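Local coordinates for protein esterase (Thermotoga maritima, PDB 3DOH) that probably hydrolyses carboxylic esters as a thermostable enzyme that joins an immunoglobulin-like domain to an alpha/beta-hydrolase domain, at residues A[161-166]-A[207-212]; A[213-218]-A[258-263]; A[142-147]-A[198-203]; A[18-23]-A[189-194]. One frame throughout, in Å; residues are numbered along the deposited sequence.

In the fold
Contacts 1, 2 and 3 share the part of the mixed hydrolase sheet where strands 144-150, 157-163 and 215-219 lie side by side. Contact 3 is fully buried, with only apolar groups and one backbone carbonyl meeting; contacts 1 and 2 are partly buried and mix aromatic rings with amide groups. Gln-209 joins contact 1 to contact 3. Contact 1 is also tied to contact 2, through the strand pairing Phe-163 N to Val-216 O, 2.8 Å. Contact 4 differs in kind: a hydrogen bond from a tyrosine to a glutamate carboxylate links the immunoglobulin-like and hydrolase parts, its centre about 10 Å from that of contact 3.

Contact 1: residues A[161-166]-A[207-212]; sequences RLFVPK and RYQVVH. With SO4 (sulfate ion), chain D; SO4 (sulfate ion), chain G.
Phe-163 and Gln-209 reach toward each other from opposite directions, and NE2, CD and CG of Gln-209 gather at the CE2-CZ part of the ring. Ring and amide planes stand 53° apart, and Gln-209 NE2 approaches Phe-163 CE2 obliquely at 3.2 Å. Gln-209 CD lies 3.3 Å from Phe-163 CE2, while Gln-209 CG comes to 3.9 Å from Phe-163 CZ. Phe-163 carries its CG opposite the backbone N (chi1 177°), a setting that sends the ring from the end of strand 157-163 toward helix 206-209. Gln-209 bends at chi2 (-68°), bringing its amide to CE2. Gln-209 OE1, itself near the ring, also comes to 4.1 Å from Pro-165 CB. The polar end of Gln-209 is held from outside: NE2 donates to Trp-203 O and, weakly, to Cys-214 O.

Two sulfates, probably from the crystallisation liquor, mark the arginines. Arg-207 grips one in its guanidinium plane, NH1 to O1 at 2.9 Å and NH2 to O3 at 2.8 Å, with Lys-348 N of the second subunit also bound to it; Arg-161 holds the other by weak bonds and also donates to Phe-144 O and Asn-190 O. The chemistry implies that the Gln-209 amide serves the two carbonyls first and contacts the ring by packing alone.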
loop_
_atom_site.group_PDB
_atom_site.type_symbol
_atom_site.label_atom_id
_atom_site.label_comp_id
_atom_site.label_asym_id
_atom_site.label_seq_id
_atom_site.Cartn_x
_atom_site.Cartn_y
_atom_site.Cartn_z
ATOM N N ARG A 161 -8.001 -1.860 47.262
ATOM C CA ARG A 161 -7.161 -0.722 46.956
ATOM C C ARG A 161 -8.055 0.466 47.159
ATOM O O ARG A 161 -9.194 0.457 46.698
ATOM C CB ARG A 161 -6.666 -0.734 45.488
ATOM C CG ARG A 161 -5.844 -1.922 45.016
ATOM C CD ARG A 161 -4.483 -2.067 45.672
ATOM N NE ARG A 161 -3.511 -1.058 45.274
ATOM C CZ ARG A 161 -2.307 -1.298 44.738
ATOM N NH1 ARG A 161 -1.863 -2.535 44.508
ATOM N NH2 ARG A 161 -1.534 -0.267 44.426
ATOM N N LEU A 162 -7.534 1.489 47.818
ATOM C CA LEU A 162 -8.304 2.684 48.146
ATOM C C LEU A 162 -7.529 3.935 47.780
ATOM O O LEU A 162 -6.387 4.061 48.170
ATOM C CB LEU A 162 -8.584 2.710 49.650
ATOM C CG LEU A 162 -9.158 3.998 50.251
ATOM C CD1 LEU A 162 -10.676 4.064 50.054
ATOM C CD2 LEU A 162 -8.827 4.059 51.730
ATOM N N PHE A 163 -8.149 4.851 47.049
ATOM C CA PHE A 163 -7.536 6.166 46.722
ATOM C C PHE A 163 -8.036 7.194 47.718
ATOM O O PHE A 163 -9.222 7.354 47.910
ATOM C CB PHE A 163 -7.905 6.609 45.284
ATOM C CG PHE A 163 -7.374 7.991 44.858
ATOM C CD1 PHE A 163 -6.122 8.119 44.204
ATOM C CD2 PHE A 163 -8.166 9.139 45.006
ATOM C CE1 PHE A 163 -5.650 9.385 43.720
ATOM C CE2 PHE A 163 -7.708 10.416 44.556
ATOM C CZ PHE A 163 -6.434 10.532 43.909
ATOM N N VAL A 164 -7.127 7.900 48.345
ATOM C CA VAL A 164 -7.492 8.972 49.249
ATOM C C VAL A 164 -7.121 10.314 48.584
ATOM O O VAL A 164 -6.008 10.471 48.136
ATOM C CB VAL A 164 -6.733 8.757 50.606
ATOM C CG1 VAL A 164 -6.862 9.961 51.563
ATOM C CG2 VAL A 164 -7.207 7.444 51.280
ATOM N N PRO A 165 -8.061 11.282 48.513
ATOM C CA PRO A 165 -7.715 12.557 47.833
ATOM C C PRO A 165 -6.545 13.294 48.516
ATOM O O PRO A 165 -6.276 13.065 49.688
ATOM C CB PRO A 165 -9.009 13.389 47.901
ATOM C CG PRO A 165 -10.023 12.587 48.701
ATOM C CD PRO A 165 -9.432 11.260 49.065
ATOM N N LYS A 166 -5.850 14.149 47.772
ATOM C CA LYS A 166 -4.742 14.905 48.323
ATOM C C LYS A 166 -4.967 16.405 48.279
ATOM O O LYS A 166 -5.610 16.923 47.355
ATOM C CB LYS A 166 -3.432 14.567 47.603
ATOM C CG LYS A 166 -3.557 14.252 46.083
ATOM C CD LYS A 166 -2.431 14.896 45.227
ATOM C CE LYS A 166 -1.085 14.957 45.973
ATOM N NZ LYS A 166 0.067 15.545 45.144
ATOM N N ARG A 207 -7.368 15.197 36.118
ATOM C CA ARG A 207 -8.446 15.970 35.417
ATOM C C ARG A 207 -9.791 15.969 36.159
ATOM O O ARG A 207 -10.536 16.961 36.116
ATOM C CB ARG A 207 -8.638 15.518 33.954
ATOM C CG ARG A 207 -9.049 14.039 33.782
ATOM C CD ARG A 207 -9.189 13.635 32.317
ATOM N NE ARG A 207 -8.054 14.169 31.595
ATOM C CZ ARG A 207 -6.923 13.492 31.412
ATOM N NH1 ARG A 207 -6.833 12.242 31.883
ATOM N NH2 ARG A 207 -5.896 14.051 30.749
ATOM N N TYR A 208 -10.102 14.852 36.829
ATOM C CA TYR A 208 -11.354 14.766 37.550
ATOM C C TYR A 208 -11.194 15.125 39.002
ATOM O O TYR A 208 -12.041 15.828 39.576
ATOM C CB TYR A 208 -12.010 13.386 37.377
ATOM C CG TYR A 208 -12.285 13.070 35.958
ATOM C CD1 TYR A 208 -13.129 13.903 35.181
ATOM C CD2 TYR A 208 -11.673 11.989 35.341
ATOM C CE1 TYR A 208 -13.372 13.636 33.852
ATOM C CE2 TYR A 208 -11.920 11.699 33.985
ATOM C CZ TYR A 208 -12.766 12.540 33.259
ATOM O OH TYR A 208 -12.987 12.289 31.943
ATOM N N GLN A 209 -10.113 14.659 39.611
ATOM C CA GLN A 209 -9.896 14.910 41.042
ATOM C C GLN A 209 -9.946 16.375 41.426
ATOM O O GLN A 209 -10.451 16.733 42.464
ATOM C CB GLN A 209 -8.557 14.354 41.457
ATOM C CG GLN A 209 -8.642 12.895 41.645
ATOM C CD GLN A 209 -9.494 12.556 42.831
ATOM O OE1 GLN A 209 -9.521 13.299 43.825
ATOM N NE2 GLN A 209 -10.199 11.419 42.747
ATOM N N VAL A 210 -9.401 17.208 40.557
ATOM C CA VAL A 210 -9.266 18.632 40.765
ATOM C C VAL A 210 -10.617 19.347 40.685
ATOM O O VAL A 210 -10.776 20.458 41.219
ATOM C CB VAL A 210 -8.294 19.175 39.705
ATOM C CG1 VAL A 210 -9.057 19.716 38.453
ATOM C CG2 VAL A 210 -7.402 20.172 40.307
ATOM N N VAL A 211 -11.609 18.718 40.043
ATOM C CA VAL A 211 -12.988 19.253 40.109
ATOM C C VAL A 211 -13.939 18.482 41.030
ATOM O O VAL A 211 -14.918 19.043 41.509
ATOM C CB VAL A 211 -13.617 19.554 38.699
ATOM C CG1 VAL A 211 -12.719 20.484 37.939
ATOM C CG2 VAL A 211 -13.778 18.312 37.904
ATOM N N HIS A 212 -13.639 17.209 41.265
ATOM C CA HIS A 212 -14.443 16.385 42.161
ATOM C C HIS A 212 -13.569 15.415 42.949
ATOM O O HIS A 212 -13.581 14.211 42.700
ATOM C CB HIS A 212 -15.504 15.615 41.373
ATOM C CG HIS A 212 -16.221 16.445 40.354
ATOM N ND1 HIS A 212 -15.889 16.434 39.017
ATOM C CD2 HIS A 212 -17.254 17.312 40.479
ATOM C CE1 HIS A 212 -16.687 17.258 38.361
ATOM N NE2 HIS A 212 -17.524 17.803 39.224
HETATM S S SO4 D . -3.268 11.147 31.007
HETATM O O1 SO4 D . -4.525 10.497 31.475
HETATM O O2 SO4 D . -2.224 11.380 31.990
HETATM O O3 SO4 D . -3.613 12.420 30.362
HETATM O O4 SO4 D . -2.601 10.225 30.096
HETATM S S SO4 G . 1.985 -0.311 43.570
HETATM O O1 SO4 G . 1.241 -1.557 43.390
HETATM O O2 SO4 G . 3.323 -0.683 44.042
HETATM O O3 SO4 G . 1.320 0.572 44.538
HETATM O O4 SO4 G . 2.094 0.394 42.286
#

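Contact 2: residues A[213-218]-A[258-263]; sequences PCFVLA and YNIDEN
The Phe-215 ring has Ile-260 over one face and Asn-259 at its edge, while Tyr-258 comes in at a slant. This is packing inside an alpha/beta-hydrolase fold: strand 215-219, flanked in the sheet by strands 157-163 and 174-180, meets the turn after helix 242-257 and the short strand 260-261 that follows it. Over the face, Ile-260 CG1 makes a CH-pi contact, 3.7 Å from the ring centroid and 20° off the normal, and its CD1 extends across the same ring to 4.0 Å from Phe-215 CG. At the rim, Asn-259 OD1 stands near the ring plane, 3.7 Å from Phe-215 CZ, with ring and amide planes almost perpendicular. The other end of that amide is engaged outside the pair, ND2 donating to Arg-172 O.

Tyr-258 meets the ring obliquely. The two ring centroids are 5.5 Å apart with planes inclined at 54°, and the nearest atoms are Phe-215 CE2 and Tyr-258 CD1 at 3.8 Å. With CG opposite its carbonyl carbon (chi1 -68°), Phe-215 points its ring from the strand at this turn, where Leu-176 also packs against both Phe-215 and Ile-260. The turn is shaped as an inverse gamma turn centred on Asn-259, closed by a weak bond from Ile-260 N to Tyr-258 O of 2.9 Å.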
loop_
_atom_site.group_PDB
_atom_site.type_symbol
_atom_site.label_atom_id
_atom_site.label_comp_id
_atom_site.label_asym_id
_atom_site.label_seq_id
_atom_site.Cartn_x
_atom_site.Cartn_y
_atom_site.Cartn_z
ATOM N N PRO A 213 -12.813 15.949 43.902
ATOM C CA PRO A 213 -12.132 15.119 44.901
ATOM C C PRO A 213 -13.101 14.184 45.616
ATOM O O PRO A 213 -14.291 14.483 45.708
ATOM C CB PRO A 213 -11.573 16.149 45.884
ATOM C CG PRO A 213 -12.501 17.307 45.774
ATOM C CD PRO A 213 -12.931 17.353 44.336
ATOM N N CYS A 214 -12.590 13.065 46.119
ATOM C CA CYS A 214 -12.961 11.752 45.602
ATOM C C CYS A 214 -12.113 10.651 46.230
ATOM O O CYS A 214 -10.893 10.627 46.069
ATOM C CB CYS A 214 -12.826 11.717 44.079
ATOM S SG CYS A 214 -13.380 10.174 43.315
ATOM N N PHE A 215 -12.767 9.742 46.946
ATOM C CA PHE A 215 -12.176 8.470 47.282
ATOM C C PHE A 215 -12.632 7.404 46.285
ATOM O O PHE A 215 -13.751 7.458 45.737
ATOM C CB PHE A 215 -12.654 8.021 48.659
ATOM C CG PHE A 215 -12.149 8.856 49.816
ATOM C CD1 PHE A 215 -12.785 10.039 50.179
ATOM C CD2 PHE A 215 -11.092 8.408 50.600
ATOM C CE1 PHE A 215 -12.340 10.799 51.264
ATOM C CE2 PHE A 215 -10.642 9.160 51.711
ATOM C CZ PHE A 215 -11.256 10.343 52.040
ATOM N N VAL A 216 -11.767 6.411 46.080
ATOM C CA VAL A 216 -12.093 5.259 45.255
ATOM C C VAL A 216 -11.728 3.994 45.975
ATOM O O VAL A 216 -10.579 3.786 46.322
ATOM C CB VAL A 216 -11.329 5.255 43.931
ATOM C CG1 VAL A 216 -11.810 4.122 43.028
ATOM C CG2 VAL A 216 -11.484 6.577 43.223
ATOM N N LEU A 217 -12.715 3.136 46.162
ATOM C CA LEU A 217 -12.500 1.843 46.736
ATOM C C LEU A 217 -12.663 0.822 45.637
ATOM O O LEU A 217 -13.683 0.782 44.931
ATOM C CB LEU A 217 -13.519 1.597 47.845
ATOM C CG LEU A 217 -13.893 0.161 48.161
ATOM C CD1 LEU A 217 -12.752 -0.535 48.775
ATOM C CD2 LEU A 217 -15.064 0.143 49.079
ATOM N N ALA A 218 -11.656 -0.035 45.524
ATOM C CA ALA A 218 -11.628 -1.055 44.501
ATOM C C ALA A 218 -11.304 -2.360 45.193
ATOM O O ALA A 218 -10.144 -2.668 45.459
ATOM C CB ALA A 218 -10.575 -0.713 43.452
ATOM N N TYR A 258 -12.814 7.774 57.710
ATOM C CA TYR A 258 -12.517 8.855 56.743
ATOM C C TYR A 258 -13.613 9.887 56.592
ATOM O O TYR A 258 -14.781 9.636 56.916
ATOM C CB TYR A 258 -12.170 8.280 55.360
ATOM C CG TYR A 258 -10.847 7.534 55.264
ATOM C CD1 TYR A 258 -9.611 8.227 55.245
ATOM C CD2 TYR A 258 -10.821 6.136 55.166
ATOM C CE1 TYR A 258 -8.378 7.532 55.145
ATOM C CE2 TYR A 258 -9.593 5.431 55.075
ATOM C CZ TYR A 258 -8.396 6.146 55.072
ATOM O OH TYR A 258 -7.235 5.458 54.978
ATOM N N ASN A 259 -13.219 11.055 56.077
ATOM C CA ASN A 259 -14.172 12.152 55.845
ATOM C C ASN A 259 -14.889 11.965 54.490
ATOM O O ASN A 259 -14.688 12.706 53.518
ATOM C CB ASN A 259 -13.506 13.530 56.027
ATOM C CG ASN A 259 -12.325 13.754 55.084
ATOM O OD1 ASN A 259 -11.562 12.824 54.780
ATOM N ND2 ASN A 259 -12.156 15.012 54.622
ATOM N N ILE A 260 -15.696 10.910 54.449
ATOM C CA ILE A 260 -16.412 10.500 53.266
ATOM C C ILE A 260 -17.832 10.964 53.509
ATOM O O ILE A 260 -18.261 11.064 54.673
ATOM C CB ILE A 260 -16.279 8.969 53.048
ATOM C CG1 ILE A 260 -14.811 8.636 52.631
ATOM C CG2 ILE A 260 -17.329 8.437 52.081
ATOM C CD1 ILE A 260 -14.445 7.140 52.621
ATOM N N ASP A 261 -18.527 11.318 52.424
ATOM C CA ASP A 261 -19.878 11.866 52.487
ATOM C C ASP A 261 -20.897 10.745 52.348
ATOM O O ASP A 261 -21.061 10.201 51.260
ATOM C CB ASP A 261 -20.045 12.930 51.391
ATOM C CG ASP A 261 -21.428 13.553 51.380
ATOM O OD1 ASP A 261 -22.359 12.917 51.921
ATOM O OD2 ASP A 261 -21.580 14.683 50.848
ATOM N N GLU A 262 -21.561 10.382 53.450
ATOM C CA GLU A 262 -22.593 9.322 53.420
ATOM C C GLU A 262 -23.589 9.536 52.271
ATOM O O GLU A 262 -24.242 8.598 51.836
ATOM C CB GLU A 262 -23.418 9.214 54.737
ATOM C CG GLU A 262 -22.775 9.745 56.028
ATOM C CD GLU A 262 -22.715 11.290 56.118
ATOM O OE1 GLU A 262 -21.588 11.871 56.054
ATOM O OE2 GLU A 262 -23.808 11.917 56.251
ATOM N N ASN A 263 -23.747 10.779 51.831
ATOM C CA ASN A 263 -24.716 11.101 50.775
ATOM C C ASN A 263 -24.264 10.941 49.318
ATOM O O ASN A 263 -25.048 11.153 48.408
ATOM C CB ASN A 263 -25.265 12.506 50.979
ATOM C CG ASN A 263 -25.910 12.679 52.349
ATOM O OD1 ASN A 263 -25.781 13.735 52.958
ATOM N ND2 ASN A 263 -26.611 11.635 52.840
#

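Contact 3: residues A[142-147]-A[198-203]; sequences DDFLAF and RGAVVW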
loop_
_atom_site.group_PDB
_atom_site.type_symbol
_atom_site.label_atom_id
_atom_site.label_comp_id
_atom_site.label_asym_id
_atom_site.label_seq_id
_atom_site.Cartn_x
_atom_site.Cartn_y
_atom_site.Cartn_z
ATOM N N ASP A 142 -0.237 3.412 41.791
ATOM C CA ASP A 142 0.576 3.603 42.968
ATOM C C ASP A 142 0.048 4.679 43.927
ATOM O O ASP A 142 0.608 4.846 44.981
ATOM C CB ASP A 142 2.027 3.876 42.565
ATOM C CG ASP A 142 2.189 5.216 41.830
ATOM O OD1 ASP A 142 1.153 5.950 41.636
ATOM O OD2 ASP A 142 3.362 5.513 41.446
ATOM N N ASP A 143 -1.022 5.392 43.584
ATOM C CA ASP A 143 -1.697 6.249 44.579
ATOM C C ASP A 143 -2.771 5.577 45.413
ATOM O O ASP A 143 -3.293 6.205 46.335
ATOM C CB ASP A 143 -2.333 7.494 43.958
ATOM C CG ASP A 143 -1.368 8.281 43.131
ATOM O OD1 ASP A 143 -0.317 8.671 43.677
ATOM O OD2 ASP A 143 -1.658 8.510 41.929
ATOM N N PHE A 144 -3.143 4.354 45.051
ATOM C CA PHE A 144 -4.139 3.558 45.766
ATOM C C PHE A 144 -3.363 2.732 46.745
ATOM O O PHE A 144 -2.638 1.805 46.355
ATOM C CB PHE A 144 -4.839 2.538 44.836
ATOM C CG PHE A 144 -5.864 3.122 43.922
ATOM C CD1 PHE A 144 -5.504 4.054 42.940
ATOM C CD2 PHE A 144 -7.201 2.725 44.024
ATOM C CE1 PHE A 144 -6.437 4.616 42.096
ATOM C CE2 PHE A 144 -8.179 3.279 43.158
ATOM C CZ PHE A 144 -7.781 4.226 42.179
ATOM N N LEU A 145 -3.522 3.052 48.012
ATOM C CA LEU A 145 -3.056 2.211 49.110
ATOM C C LEU A 145 -3.639 0.813 49.039
ATOM O O LEU A 145 -4.774 0.624 48.610
ATOM C CB LEU A 145 -3.483 2.859 50.422
ATOM C CG LEU A 145 -2.931 4.263 50.610
ATOM C CD1 LEU A 145 -3.732 5.017 51.635
ATOM C CD2 LEU A 145 -1.451 4.140 50.963
ATOM N N ALA A 146 -2.847 -0.167 49.450
ATOM C CA ALA A 146 -3.295 -1.560 49.514
ATOM C C ALA A 146 -3.685 -1.905 50.943
ATOM O O ALA A 146 -3.011 -1.510 51.885
ATOM C CB ALA A 146 -2.214 -2.496 49.010
ATOM N N PHE A 147 -4.799 -2.602 51.096
ATOM C CA PHE A 147 -5.269 -3.043 52.393
ATOM C C PHE A 147 -5.887 -4.407 52.178
ATOM O O PHE A 147 -6.210 -4.765 51.042
ATOM C CB PHE A 147 -6.318 -2.065 52.949
ATOM C CG PHE A 147 -5.750 -0.747 53.383
ATOM C CD1 PHE A 147 -4.847 -0.668 54.443
ATOM C CD2 PHE A 147 -6.111 0.431 52.734
ATOM C CE1 PHE A 147 -4.319 0.590 54.848
ATOM C CE2 PHE A 147 -5.586 1.686 53.122
ATOM C CZ PHE A 147 -4.707 1.766 54.172
ATOM N N ARG A 198 -10.104 0.906 33.121
ATOM C CA ARG A 198 -9.981 2.230 33.715
ATOM C C ARG A 198 -11.048 2.409 34.801
ATOM O O ARG A 198 -11.319 3.517 35.277
ATOM C CB ARG A 198 -10.069 3.329 32.634
ATOM C CG ARG A 198 -8.754 3.680 31.844
ATOM C CD ARG A 198 -8.578 5.222 31.623
ATOM N NE ARG A 198 -7.154 5.633 31.583
ATOM C CZ ARG A 198 -6.474 6.072 30.490
ATOM N NH1 ARG A 198 -7.074 6.192 29.285
ATOM N NH2 ARG A 198 -5.166 6.401 30.582
ATOM N N GLY A 199 -11.645 1.292 35.219
ATOM C CA GLY A 199 -12.792 1.303 36.154
ATOM C C GLY A 199 -12.566 1.963 37.496
ATOM O O GLY A 199 -13.473 2.615 38.047
ATOM N N ALA A 200 -11.356 1.808 38.034
ATOM C CA ALA A 200 -11.048 2.358 39.360
ATOM C C ALA A 200 -10.358 3.704 39.195
ATOM O O ALA A 200 -10.632 4.670 39.881
ATOM C CB ALA A 200 -10.154 1.397 40.147
ATOM N N VAL A 201 -9.488 3.735 38.212
ATOM C CA VAL A 201 -8.451 4.703 38.091
ATOM C C VAL A 201 -8.935 6.016 37.458
ATOM O O VAL A 201 -8.443 7.103 37.773
ATOM C CB VAL A 201 -7.361 3.983 37.269
ATOM C CG1 VAL A 201 -7.028 4.681 35.977
ATOM C CG2 VAL A 201 -6.194 3.542 38.140
ATOM N N VAL A 202 -9.937 5.942 36.597
ATOM C CA VAL A 202 -10.449 7.160 35.936
ATOM C C VAL A 202 -10.835 8.194 37.007
ATOM O O VAL A 202 -10.457 9.364 36.914
ATOM C CB VAL A 202 -11.612 6.837 34.934
ATOM C CG1 VAL A 202 -12.819 6.211 35.653
ATOM C CG2 VAL A 202 -12.005 8.061 34.146
ATOM N N TRP A 203 -11.517 7.730 38.056
ATOM C CA TRP A 203 -11.974 8.621 39.087
ATOM C C TRP A 203 -10.778 9.236 39.777
ATOM O O TRP A 203 -10.882 10.238 40.447
ATOM C CB TRP A 203 -12.835 7.867 40.058
ATOM C CG TRP A 203 -13.792 6.906 39.334
ATOM C CD1 TRP A 203 -13.638 5.546 39.188
ATOM C CD2 TRP A 203 -15.011 7.248 38.659
ATOM N NE1 TRP A 203 -14.685 5.035 38.462
ATOM C CE2 TRP A 203 -15.539 6.058 38.125
ATOM C CE3 TRP A 203 -15.692 8.450 38.433
ATOM C CZ2 TRP A 203 -16.734 6.034 37.389
ATOM C CZ3 TRP A 203 -16.880 8.430 37.713
ATOM C CH2 TRP A 203 -17.383 7.233 37.194
#
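A chi1 of -76° sets Phe-144 CG opposite its own carbonyl carbon, beside the backbone N, and carries CZ toward Ala-200 O; a chi2 of 63° rolls the ring so that CE2 faces Ala-200 CB and CE1 faces Val-201 CG2. In the alpha/beta-hydrolase fold this joins strand 144-150, the outermost strand at one end of the sheet within this chain, to the loop between helices 192-195 and 206-209. Ala-200 O lies at the ring edge, near its plane, 3.7 Å from Phe-144 CZ. On one flank of that tip, Ala-200 CB is 4.1 Å from Phe-144 CE2; on the other, Val-201 CG2 is equally far from Phe-144 CE1, approaching obliquely, with the two side chains crossing at about a right angle. Val-194, Ala-204 and Val-216 also pack on the ring, so the site is apolar and buried. Cutting the ring back to an alanine is likely to leave a gap between strand 144-150 and the loop, with Ala-200 and Val-201 stripped of their shared partner. The loop also has an internal tie, its indole turned to donate from Trp-203 NE1 to Gly-199 O at 2.7 Å, the acceptor lying near the indole plane.

Contact 4: residues A[18-23]-A[189-194]; sequences EGEKVC and DNYLQV
Glu-20 lays its carboxylate against the phenol end of Tyr-191, the two side chains crossing at about a right angle with carboxylate and ring planes 36° apart. Tyr-191 OH donates to Glu-20 OE2 at 2.6 Å, on the syn side but 34° out of the carboxylate plane. The second oxygen, Glu-20 OE1, stands near the ring plane at the edge, 3.4 Å from Tyr-191 CE2. An extended chain with CG opposite the backbone N (chi1 173°) carries the acid this far from its strand. Its strongest polar partner is Arg-105, salt-bridged to OE1; Thr-94 also bonds OE1, and Thr-13 bonds OE2. With an alanine at this position, Arg-105 would probably lose that countercharge and the Tyr-191 hydroxyl its acceptor. Strand 19-29 of the immunoglobulin-like domain thus meets the turn entering helix 192-195 of the hydrolase part, with Arg-161 of strand 157-163 packed beside Tyr-191.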
loop_
_atom_site.group_PDB
_atom_site.type_symbol
_atom_site.label_atom_id
_atom_site.label_comp_id
_atom_site.label_asym_id
_atom_site.label_seq_id
_atom_site.Cartn_x
_atom_site.Cartn_y
_atom_site.Cartn_z
ATOM N N GLU A 18 -8.069 -0.529 27.603
ATOM C CA GLU A 18 -8.100 -2.002 27.511
ATOM C C GLU A 18 -7.163 -2.670 28.539
ATOM O O GLU A 18 -6.834 -3.860 28.424
ATOM C CB GLU A 18 -7.783 -2.471 26.094
ATOM C CG GLU A 18 -8.351 -1.548 24.976
ATOM C CD GLU A 18 -7.290 -0.638 24.313
ATOM O OE1 GLU A 18 -7.092 0.547 24.775
ATOM O OE2 GLU A 18 -6.653 -1.131 23.325
ATOM N N GLY A 19 -6.746 -1.891 29.545
ATOM C CA GLY A 19 -5.907 -2.379 30.616
ATOM C C GLY A 19 -4.527 -1.769 30.679
ATOM O O GLY A 19 -4.187 -0.867 29.890
ATOM N N GLU A 20 -3.725 -2.270 31.612
ATOM C CA GLU A 20 -2.451 -1.656 31.954
ATOM C C GLU A 20 -1.364 -2.072 30.972
ATOM O O GLU A 20 -1.187 -3.255 30.681
ATOM C CB GLU A 20 -2.042 -2.030 33.380
ATOM C CG GLU A 20 -0.649 -1.561 33.769
ATOM C CD GLU A 20 -0.047 -2.390 34.887
ATOM O OE1 GLU A 20 -0.327 -3.606 34.945
ATOM O OE2 GLU A 20 0.706 -1.825 35.707
ATOM N N LYS A 21 -0.638 -1.082 30.467
ATOM C CA LYS A 21 0.381 -1.298 29.469
ATOM C C LYS A 21 1.622 -0.595 29.956
ATOM O O LYS A 21 1.542 0.416 30.666
ATOM C CB LYS A 21 0.025 -0.676 28.125
ATOM C CG LYS A 21 -1.287 -1.075 27.389
ATOM C CD LYS A 21 -1.284 -0.364 26.009
ATOM C CE LYS A 21 -2.444 -0.737 25.148
ATOM N NZ LYS A 21 -2.371 -2.153 24.730
ATOM N N VAL A 22 2.771 -1.123 29.561
ATOM C CA VAL A 22 4.026 -0.413 29.727
ATOM C C VAL A 22 4.118 0.627 28.586
ATOM O O VAL A 22 4.231 0.254 27.405
ATOM C CB VAL A 22 5.248 -1.351 29.615
ATOM C CG1 VAL A 22 6.481 -0.614 30.010
ATOM C CG2 VAL A 22 5.096 -2.559 30.479
ATOM N N CYS A 23 4.102 1.908 28.963
ATOM C CA CYS A 23 4.049 3.018 28.019
ATOM C C CYS A 23 5.375 3.759 27.950
ATOM O O CYS A 23 5.662 4.446 26.978
ATOM C CB CYS A 23 2.921 3.985 28.382
ATOM S SG CYS A 23 3.177 4.818 29.939
ATOM N N ASP A 189 -4.181 -10.976 44.433
ATOM C CA ASP A 189 -2.993 -10.169 44.314
ATOM C C ASP A 189 -3.234 -8.701 44.645
ATOM O O ASP A 189 -2.274 -7.930 44.819
ATOM C CB ASP A 189 -2.440 -10.278 42.874
ATOM C CG ASP A 189 -3.445 -9.755 41.788
ATOM O OD1 ASP A 189 -4.664 -9.938 41.926
ATOM O OD2 ASP A 189 -3.023 -9.163 40.773
ATOM N N ASN A 190 -4.495 -8.290 44.701
ATOM C CA ASN A 190 -4.823 -6.895 44.939
ATOM C C ASN A 190 -4.309 -5.922 43.843
ATOM O O ASN A 190 -4.073 -4.729 44.110
ATOM C CB ASN A 190 -4.305 -6.459 46.314
ATOM C CG ASN A 190 -5.222 -5.468 46.988
ATOM O OD1 ASN A 190 -6.217 -5.040 46.405
ATOM N ND2 ASN A 190 -4.904 -5.090 48.218
ATOM N N TYR A 191 -4.124 -6.407 42.624
ATOM C CA TYR A 191 -3.601 -5.542 41.568
ATOM C C TYR A 191 -4.520 -5.546 40.358
ATOM O O TYR A 191 -4.936 -4.499 39.860
ATOM C CB TYR A 191 -2.193 -5.983 41.162
ATOM C CG TYR A 191 -1.423 -4.939 40.386
ATOM C CD1 TYR A 191 -0.524 -4.094 41.025
ATOM C CD2 TYR A 191 -1.594 -4.798 39.016
ATOM C CE1 TYR A 191 0.182 -3.138 40.320
ATOM C CE2 TYR A 191 -0.892 -3.845 38.302
ATOM C CZ TYR A 191 -0.006 -3.018 38.959
ATOM O OH TYR A 191 0.695 -2.067 38.253
ATOM N N LEU A 192 -4.825 -6.750 39.897
ATOM C CA LEU A 192 -5.729 -6.985 38.765
ATOM C C LEU A 192 -6.906 -6.036 38.640
ATOM O O LEU A 192 -7.153 -5.518 37.543
ATOM C CB LEU A 192 -6.247 -8.405 38.820
ATOM C CG LEU A 192 -5.784 -9.322 37.695
ATOM C CD1 LEU A 192 -4.537 -8.828 36.924
ATOM C CD2 LEU A 192 -5.573 -10.698 38.279
ATOM N N GLN A 193 -7.595 -5.786 39.755
ATOM C CA GLN A 193 -8.925 -5.142 39.726
ATOM C C GLN A 193 -8.813 -3.645 39.493
ATOM O O GLN A 193 -9.809 -2.917 39.274
ATOM C CB GLN A 193 -9.751 -5.484 40.991
ATOM C CG GLN A 193 -9.500 -4.645 42.238
ATOM C CD GLN A 193 -8.272 -5.082 43.015
ATOM O OE1 GLN A 193 -7.442 -5.848 42.509
ATOM N NE2 GLN A 193 -8.145 -4.599 44.255
ATOM N N VAL A 194 -7.566 -3.208 39.505
ATOM C CA VAL A 194 -7.251 -1.824 39.384
ATOM C C VAL A 194 -6.460 -1.635 38.070
ATOM O O VAL A 194 -6.218 -0.516 37.637
ATOM C CB VAL A 194 -6.533 -1.385 40.716
ATOM C CG1 VAL A 194 -5.106 -0.901 40.516
ATOM C CG2 VAL A 194 -7.385 -0.415 41.527
#